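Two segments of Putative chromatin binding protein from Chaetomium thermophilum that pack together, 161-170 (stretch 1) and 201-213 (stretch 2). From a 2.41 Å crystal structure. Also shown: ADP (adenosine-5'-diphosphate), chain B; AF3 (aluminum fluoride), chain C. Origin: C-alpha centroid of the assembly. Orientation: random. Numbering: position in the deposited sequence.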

# COMPACT_ATOMS: atom_id res chain seq x y z
N GLY A 161 2.35 -0.13 15.27
CA GLY A 161 3.05 0.89 16.02
C GLY A 161 4.45 1.12 15.51
O GLY A 161 5.04 0.24 14.88
N VAL A 162 4.99 2.31 15.77
CA VAL A 162 6.37 2.61 15.38
C VAL A 162 7.34 1.67 16.08
O VAL A 162 8.37 1.29 15.52
CB VAL A 162 6.70 4.08 15.68
CG1 VAL A 162 8.13 4.41 15.25
CG2 VAL A 162 5.71 5.01 15.00
N GLU A 163 7.01 1.26 17.31
CA GLU A 163 7.91 0.40 18.07
C GLU A 163 7.87 -1.03 17.54
O GLU A 163 8.92 -1.64 17.30
CB GLU A 163 7.54 0.44 19.55
N LYS A 164 6.67 -1.59 17.37
CA LYS A 164 6.57 -2.93 16.82
C LYS A 164 7.08 -2.99 15.39
O LYS A 164 7.61 -4.02 14.96
CB LYS A 164 5.12 -3.42 16.88
CG LYS A 164 4.61 -3.68 18.29
N ALA A 165 6.95 -1.89 14.64
CA ALA A 165 7.50 -1.85 13.29
C ALA A 165 9.02 -1.78 13.33
O ALA A 165 9.70 -2.47 12.56
CB ALA A 165 6.93 -0.66 12.53
N ARG A 166 9.58 -0.96 14.22
CA ARG A 166 11.03 -0.88 14.34
C ARG A 166 11.62 -2.23 14.74
O ARG A 166 12.66 -2.65 14.22
CB ARG A 166 11.43 0.19 15.35
CG ARG A 166 12.93 0.47 15.36
CD ARG A 166 13.32 1.52 16.40
NE ARG A 166 13.00 2.88 15.97
CZ ARG A 166 11.96 3.59 16.41
NH1 ARG A 166 11.12 3.09 17.31
NH2 ARG A 166 11.76 4.82 15.96
N GLU A 167 10.96 -2.94 15.67
CA GLU A 167 11.44 -4.26 16.06
C GLU A 167 11.55 -5.18 14.86
O GLU A 167 12.54 -5.90 14.71
CB GLU A 167 10.50 -4.86 17.11
N VAL A 168 10.54 -5.17 13.98
CA VAL A 168 10.55 -6.06 12.82
C VAL A 168 11.79 -5.81 11.97
O VAL A 168 12.52 -6.74 11.63
CB VAL A 168 9.26 -5.87 12.00
CG1 VAL A 168 9.38 -6.59 10.66
CG2 VAL A 168 8.06 -6.37 12.78
N ASN A 169 12.03 -4.55 11.61
CA ASN A 169 13.17 -4.24 10.75
C ASN A 169 14.48 -4.69 11.37
O ASN A 169 15.43 -5.02 10.64
CB ASN A 169 13.21 -2.74 10.45
CG ASN A 169 14.09 -2.41 9.26
OD1 ASN A 169 13.69 -2.55 8.11
ND2 ASN A 169 15.31 -1.96 9.55
N GLU A 170 14.57 -4.72 12.70
CA GLU A 170 15.78 -5.20 13.36
C GLU A 170 15.93 -6.70 13.19
O GLU A 170 17.02 -7.19 12.86
CB GLU A 170 15.75 -4.83 14.84
CG GLU A 170 15.70 -3.34 15.12
CD GLU A 170 16.90 -2.60 14.56
OE1 GLU A 170 17.99 -3.20 14.49
OE2 GLU A 170 16.74 -1.42 14.18
PB ADP B . 5.69 -4.70 5.34
O1B ADP B . 5.76 -5.52 4.07
O2B ADP B . 6.94 -3.88 5.49
O3B ADP B . 4.50 -3.78 5.30
PA ADP B . 5.08 -7.27 6.62
O1A ADP B . 6.01 -8.07 5.73
O2A ADP B . 3.66 -7.35 6.09
O3A ADP B . 5.58 -5.70 6.66
O5' ADP B . 5.16 -7.87 8.16
C5' ADP B . 6.32 -7.59 8.92
C4' ADP B . 6.50 -8.53 9.92
O4' ADP B . 5.56 -8.25 11.08
C3' ADP B . 6.12 -10.00 9.41
O3' ADP B . 7.04 -11.02 10.02
C2' ADP B . 4.96 -10.20 9.78
O2' ADP B . 4.79 -11.62 10.15
C1' ADP B . 4.70 -9.23 11.11
N9 ADP B . 3.38 -8.69 11.03
C8 ADP B . 2.79 -7.87 10.17
N7 ADP B . 1.53 -7.70 10.59
C5 ADP B . 1.36 -8.43 11.70
C6 ADP B . 0.27 -8.62 12.53
N6 ADP B . -1.12 -8.33 12.85
N1 ADP B . 0.36 -9.40 13.59
C2 ADP B . 1.53 -10.03 13.87
N3 ADP B . 2.61 -9.85 13.07
C4 ADP B . 2.51 -9.05 11.99
AL AF3 C . 7.89 -3.87 3.51
F1 AF3 C . 6.72 -4.36 2.37
F2 AF3 C . 8.94 -5.04 4.19
F3 AF3 C . 7.71 -2.38 4.31
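Stretch 2 201-213: EPYERSNWENLVF

When two helices pack at a distance, the polar groups at their interface must still find partners, and side chains that reach across, or a loop that comes close, can provide them. Stretch 2 of this putative chromatin binding protein illustrates the point. Residues 201-204 run in extended conformation, Glu204 takes the N-cap position, and a helix follows from Arg205 to Phe213. This helix lies nearly antiparallel to helix 162-170, with 163° between their N-to-C directions and 11.3 Å between the axes at closest approach. The start of stretch 2 therefore meets the end of stretch 1, where the CA atoms of Asn169 and Pro202 are 5.6 Å apart, and its end returns toward Val162, whose CA lies 7.8 Å from that of Val212.

Asn169 is the polar centre of the contact. Its CA-to-CB bond points toward stretch 2, and its side-chain amide reads the extended backbone at a single residue: Tyr203 N donates to Asn169 OD1 at 2.9 Å, while Asn169 ND2 donates to Tyr203 O at 3.1 Å. The carbonyl of the amide, one NH of its ND2 and both backbone polar atoms of Tyr203 are thus engaged in one reciprocal pair, which matters because both residues are buried. The same tyrosine turns its hydroxyl to the nucleotide site, where Tyr203 OH donates a very short hydrogen bond of 2.3 Å to F3 of the aluminum fluoride.

Trp208 fills much of the space between the helices. The indole packs on the backbone and side chains of stretch 1, with Trp208 CZ2 at 3.8 Å from Ala165 CB and 3.3 Å from Arg166 N. Arg166 N already donates within its own helix, to Val162 O at 2.9 Å, so the close approach leaves no donor stranded. The indole NE1 is satisfied elsewhere in the structure. Farther along, Val162 CG1 meets Val212 CG1 at 4.1 Å, closing the apolar seam.

Two salt bridges add to the accounting. Arg166 places one face of its guanidinium against Trp208 and uses its edge for Glu209: Arg166 NE donates to Glu209 OE1 at 2.9 Å in an almost linear bond, and Arg166 NH2 to Glu209 OE2 at 3.3 Å, so both carboxylate oxygens are engaged in the salt bridge. Toward the other end, Glu170 and Arg205 reach across although neither CA-to-CB bond points toward the opposing stretch. Arg205 NH1 donates to Glu170 OE1 at 2.8 Å, but its N-H...acceptor angle of 141° makes this hydrogen bond less linear than that of Arg166 NE.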

# COMPACT_ATOMS: atom_id res chain seq x y z
N GLU A 201 12.90 -8.33 2.91
CA GLU A 201 14.20 -7.68 2.86
C GLU A 201 14.18 -6.45 3.76
O GLU A 201 13.28 -5.61 3.63
CB GLU A 201 14.54 -7.27 1.43
CG GLU A 201 15.80 -7.92 0.86
CD GLU A 201 17.08 -7.33 1.43
OE1 GLU A 201 17.91 -8.10 1.95
OE2 GLU A 201 17.25 -6.09 1.37
N PRO A 202 15.12 -6.31 4.69
CA PRO A 202 15.08 -5.18 5.61
C PRO A 202 15.52 -3.88 4.96
O PRO A 202 16.18 -3.86 3.91
CB PRO A 202 16.06 -5.59 6.72
CG PRO A 202 17.06 -6.44 6.01
CD PRO A 202 16.28 -7.19 4.95
N TYR A 203 15.13 -2.78 5.60
CA TYR A 203 15.63 -1.47 5.25
C TYR A 203 16.92 -1.20 6.02
O TYR A 203 17.15 -1.76 7.10
CB TYR A 203 14.62 -0.37 5.59
CG TYR A 203 13.22 -0.56 5.03
CD1 TYR A 203 12.40 -1.59 5.46
CD2 TYR A 203 12.71 0.34 4.10
CE1 TYR A 203 11.12 -1.75 4.96
CE2 TYR A 203 11.43 0.19 3.60
CZ TYR A 203 10.65 -0.85 4.03
OH TYR A 203 9.38 -0.99 3.52
N GLU A 204 17.77 -0.33 5.47
CA GLU A 204 18.88 0.20 6.25
C GLU A 204 18.32 1.10 7.34
O GLU A 204 17.38 1.88 7.10
CB GLU A 204 19.85 0.96 5.35
CG GLU A 204 20.48 0.12 4.25
CD GLU A 204 21.25 -1.07 4.80
OE1 GLU A 204 22.01 -0.88 5.77
OE2 GLU A 204 21.09 -2.19 4.28
N ARG A 205 18.87 0.99 8.55
CA ARG A 205 18.28 1.72 9.68
C ARG A 205 18.21 3.22 9.42
O ARG A 205 17.32 3.89 9.95
CB ARG A 205 19.08 1.43 10.96
CG ARG A 205 18.83 0.03 11.53
CD ARG A 205 19.30 -0.09 12.98
NE ARG A 205 20.74 -0.30 13.10
CZ ARG A 205 21.31 -1.44 13.48
NH1 ARG A 205 20.56 -2.49 13.80
NH2 ARG A 205 22.63 -1.52 13.56
N SER A 206 19.11 3.76 8.60
CA SER A 206 19.00 5.16 8.20
C SER A 206 17.76 5.39 7.33
O SER A 206 16.97 6.30 7.59
CB SER A 206 20.26 5.60 7.45
OG SER A 206 20.20 6.95 7.04
N ASN A 207 17.58 4.56 6.30
CA ASN A 207 16.42 4.70 5.43
C ASN A 207 15.12 4.47 6.19
O ASN A 207 14.10 5.10 5.90
CB ASN A 207 16.52 3.73 4.26
CG ASN A 207 15.38 3.89 3.26
OD1 ASN A 207 14.90 5.00 3.03
ND2 ASN A 207 14.93 2.78 2.69
N TRP A 208 15.14 3.56 7.16
CA TRP A 208 13.92 3.22 7.90
C TRP A 208 13.46 4.39 8.76
O TRP A 208 12.29 4.78 8.71
CB TRP A 208 14.17 1.97 8.75
CG TRP A 208 12.92 1.36 9.31
CD1 TRP A 208 12.24 0.29 8.81
CD2 TRP A 208 12.22 1.76 10.49
NE1 TRP A 208 11.15 0.01 9.59
CE2 TRP A 208 11.12 0.90 10.64
CE3 TRP A 208 12.42 2.77 11.44
CZ2 TRP A 208 10.21 1.01 11.69
CZ3 TRP A 208 11.52 2.88 12.48
CH2 TRP A 208 10.43 2.00 12.60
N GLU A 209 14.37 4.96 9.56
CA GLU A 209 13.99 6.05 10.45
C GLU A 209 13.46 7.25 9.67
O GLU A 209 12.39 7.79 9.99
CB GLU A 209 15.18 6.46 11.32
CG GLU A 209 15.66 5.41 12.30
CD GLU A 209 14.59 5.00 13.30
OE1 GLU A 209 14.80 3.99 14.02
OE2 GLU A 209 13.54 5.67 13.36
N ASN A 210 14.20 7.68 8.65
CA ASN A 210 13.78 8.85 7.89
C ASN A 210 12.44 8.62 7.20
O ASN A 210 11.67 9.57 7.01
CB ASN A 210 14.85 9.22 6.86
CG ASN A 210 16.21 9.46 7.49
OD1 ASN A 210 17.22 8.92 7.05
ND2 ASN A 210 16.23 10.28 8.54
N LEU A 211 12.13 7.38 6.82
CA LEU A 211 10.84 7.08 6.20
C LEU A 211 9.70 7.34 7.18
O LEU A 211 8.71 7.99 6.84
CB LEU A 211 10.80 5.64 5.71
CG LEU A 211 11.01 5.41 4.21
CD1 LEU A 211 11.07 3.93 3.91
CD2 LEU A 211 9.92 6.09 3.40
N VAL A 212 9.82 6.82 8.41
CA VAL A 212 8.78 7.04 9.41
C VAL A 212 8.59 8.53 9.65
O VAL A 212 7.46 9.04 9.69
CB VAL A 212 9.11 6.31 10.72
CG1 VAL A 212 8.04 6.61 11.76
CG2 VAL A 212 9.23 4.82 10.49
N PHE A 213 9.70 9.26 9.84
CA PHE A 213 9.61 10.68 10.13
C PHE A 213 8.78 11.42 9.09
O PHE A 213 7.99 12.30 9.44
CB PHE A 213 11.01 11.29 10.23
CG PHE A 213 11.03 12.79 10.09
CD1 PHE A 213 10.80 13.61 11.18
CD2 PHE A 213 11.27 13.38 8.86
CE1 PHE A 213 10.81 14.98 11.05
CE2 PHE A 213 11.28 14.76 8.72
CZ PHE A 213 11.06 15.56 9.82